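Side-chain contact in branched-chain-amino-acid aminotransferase (PDB 6NST), which probably catalyses the pyridoxal-phosphate-dependent transfer of the amino group between leucine, isoleucine or valine and 2-oxoglutarate in branched-chain amino-acid biosynthesis: residues A[84-87]-A[88-92]. The protein carries 1 engineered substitution. Residues are numbered along the deposited sequence; the frame is centred on the assembly and turned at random.
Sequences TRAA and VRENN
R85, A86 and A87 meet R89, E90 and N91 in a local contact over the last turn of helix 77-89, which packs on the seven-stranded antiparallel sheet and is closed by a Schellman motif at N92. Two regular helical bonds carry the backbone, R89 N to R85 O (2.8 Å) and E90 N to A86 O (2.8 Å). The chain then leaves the helix through a type I turn from R89 to N92, where N92 has positive phi and its N bonds to R89 O.

On the outer side of the turn, the R89 side chain runs out with CG anti to the backbone N (chi1 177°) and bends at chi3, which folds its guanidinium back over A86. One face of the group covers A86 CA, and NH2 comes within 3.4 Å of A86 CB. R89 NE forms a salt bridge to E90 OE2 (3.2 Å), reached on the anti side of the carboxylate and 34° out of its plane, while NH1 hydrogen-bonds to the carbonyl oxygen of V306. R85 crosses R89 with the guanidinium planes 48° apart and the two NH1 atoms 4.0 Å from each other. The proximity of like charges is probably eased by E82, which forms a salt bridge with R85 NH1, and R85 NE hydrogen-bonds to L305 O; both arginines thus tie the helix to the C-terminal residues L305, at the end of strand 303-305, and V306.

The buried face, with T84, A87 and V88, rests on the sheet: A87 and V88 touch A124 of strand 118-126, and V88 also reaches I98 of strand 96-104. At the helix end, the N91 amide joins two parts of the chain: its ND2 points to A87 O, at a distance of 2.5 Å that is too short to be taken as exact, and its OD1 accepts a hydrogen bond from V9 N.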
ATOM      1  N   THR A  84      16.747 -21.241 -32.898  1.00 19.73           N
ATOM      2  CA  THR A  84      16.920 -21.897 -31.605  1.00 22.80           C
ATOM      3  C   THR A  84      17.369 -23.342 -31.782  1.00 23.36           C
ATOM      4  O   THR A  84      18.239 -23.825 -31.048  1.00 21.81           O
ATOM      5  CB  THR A  84      15.621 -21.829 -30.806  1.00 25.04           C
ATOM      6  OG1 THR A  84      15.164 -20.472 -30.760  1.00 17.98           O
ATOM      7  CG2 THR A  84      15.841 -22.331 -29.387  1.00 15.53           C
ATOM      8  N   ARG A  85      16.792 -24.042 -32.760  1.00 28.15           N
ATOM      9  CA  ARG A  85      17.233 -25.402 -33.054  1.00 35.91           C
ATOM     10  C   ARG A  85      18.652 -25.415 -33.611  1.00 34.41           C
ATOM     11  O   ARG A  85      19.444 -26.305 -33.284  1.00 31.71           O
ATOM     12  CB  ARG A  85      16.256 -26.064 -34.027  1.00 29.35           C
ATOM     13  CG  ARG A  85      14.841 -26.184 -33.472  1.00 28.42           C
ATOM     14  CD  ARG A  85      13.809 -26.438 -34.562  1.00 29.83           C
ATOM     15  NE  ARG A  85      13.992 -27.730 -35.216  1.00 40.53           N
ATOM     16  CZ  ARG A  85      14.557 -27.891 -36.409  1.00 47.75           C
ATOM     17  NH1 ARG A  85      14.994 -26.838 -37.085  1.00 51.94           N
ATOM     18  NH2 ARG A  85      14.682 -29.106 -36.926  1.00 46.23           N
ATOM     19  N   ALA A  86      18.997 -24.426 -34.441  1.00 27.15           N
ATOM     20  CA  ALA A  86      20.345 -24.369 -34.996  1.00 27.60           C
ATOM     21  C   ALA A  86      21.387 -24.140 -33.908  1.00 31.83           C
ATOM     22  O   ALA A  86      22.481 -24.714 -33.959  1.00 23.83           O
ATOM     23  CB  ALA A  86      20.431 -23.274 -36.060  1.00 22.58           C
ATOM     24  N   ALA A  87      21.065 -23.305 -32.914  1.00 27.84           N
ATOM     25  CA  ALA A  87      22.008 -23.045 -31.831  1.00 25.65           C
ATOM     26  C   ALA A  87      22.378 -24.323 -31.091  1.00 26.43           C
ATOM     27  O   ALA A  87      23.508 -24.455 -30.608  1.00 28.74           O
ATOM     28  CB  ALA A  87      21.426 -22.018 -30.859  1.00 18.14           C
ATOM     29  N   VAL A  88      21.448 -25.270 -30.999  1.00 25.44           N
ATOM     30  CA  VAL A  88      21.720 -26.554 -30.363  1.00 27.84           C
ATOM     31  C   VAL A  88      22.374 -27.527 -31.336  1.00 30.86           C
ATOM     32  O   VAL A  88      23.355 -28.192 -30.992  1.00 37.63           O
ATOM     33  CB  VAL A  88      20.415 -27.131 -29.780  1.00 21.29           C
ATOM     34  CG1 VAL A  88      20.667 -28.493 -29.156  1.00 20.42           C
ATOM     35  CG2 VAL A  88      19.826 -26.175 -28.764  1.00 18.76           C
ATOM     36  N   ARG A  89      21.845 -27.618 -32.557  1.00 31.20           N
ATOM     37  CA  ARG A  89      22.381 -28.558 -33.537  1.00 25.12           C
ATOM     38  C   ARG A  89      23.821 -28.223 -33.899  1.00 23.01           C
ATOM     39  O   ARG A  89      24.706 -29.084 -33.823  1.00 24.03           O
ATOM     40  CB  ARG A  89      21.508 -28.564 -34.791  1.00 28.30           C
ATOM     41  CG  ARG A  89      22.033 -29.460 -35.900  1.00 32.30           C
ATOM     42  CD  ARG A  89      21.165 -29.379 -37.144  1.00 28.02           C
ATOM     43  NE  ARG A  89      21.055 -28.014 -37.648  1.00 23.03           N
ATOM     44  CZ  ARG A  89      19.979 -27.246 -37.502  1.00 29.12           C
ATOM     45  NH1 ARG A  89      18.912 -27.714 -36.868  1.00 33.52           N
ATOM     46  NH2 ARG A  89      19.969 -26.016 -37.994  1.00 25.72           N
ATOM     47  N   GLU A  90      24.076 -26.974 -34.299  1.00 22.64           N
ATOM     48  CA  GLU A  90      25.384 -26.620 -34.836  1.00 33.27           C
ATOM     49  C   GLU A  90      26.492 -26.718 -33.797  1.00 33.79           C
ATOM     50  O   GLU A  90      27.665 -26.816 -34.173  1.00 35.41           O
ATOM     51  CB  GLU A  90      25.340 -25.213 -35.434  1.00 39.47           C
ATOM     52  CG  GLU A  90      24.338 -25.067 -36.570  1.00 22.72           C
ATOM     53  CD  GLU A  90      24.677 -25.930 -37.773  1.00 46.10           C
ATOM     54  OE1 GLU A  90      25.880 -26.146 -38.038  1.00 37.50           O
ATOM     55  OE2 GLU A  90      23.738 -26.397 -38.452  1.00 48.82           O
ATOM     56  N   ASN A  91      26.155 -26.699 -32.510  1.00 34.51           N
ATOM     57  CA  ASN A  91      27.132 -26.934 -31.456  1.00 26.77           C
ATOM     58  C   ASN A  91      27.222 -28.400 -31.060  1.00 35.85           C
ATOM     59  O   ASN A  91      28.018 -28.740 -30.178  1.00 36.52           O
ATOM     60  CB  ASN A  91      26.801 -26.085 -30.226  1.00 26.60           C
ATOM     61  CG  ASN A  91      27.011 -24.607 -30.469  1.00 36.29           C
ATOM     62  OD1 ASN A  91      28.137 -24.117 -30.420  1.00 35.65           O
ATOM     63  ND2 ASN A  91      25.926 -23.887 -30.733  1.00 40.14           N
ATOM     64  N   ASN A  92      26.426 -29.268 -31.692  1.00 32.52           N
ATOM     65  CA  ASN A  92      26.445 -30.708 -31.428  1.00 35.37           C
ATOM     66  C   ASN A  92      26.172 -31.008 -29.956  1.00 30.18           C
ATOM     67  O   ASN A  92      26.833 -31.847 -29.341  1.00 43.66           O
ATOM     68  CB  ASN A  92      27.767 -31.335 -31.875  1.00 31.06           C
ATOM     69  CG  ASN A  92      28.052 -31.103 -33.345  1.00 44.73           C
ATOM     70  OD1 ASN A  92      28.648 -30.094 -33.724  1.00 45.28           O
ATOM     71  ND2 ASN A  92      27.624 -32.040 -34.184  1.00 51.07           N
TER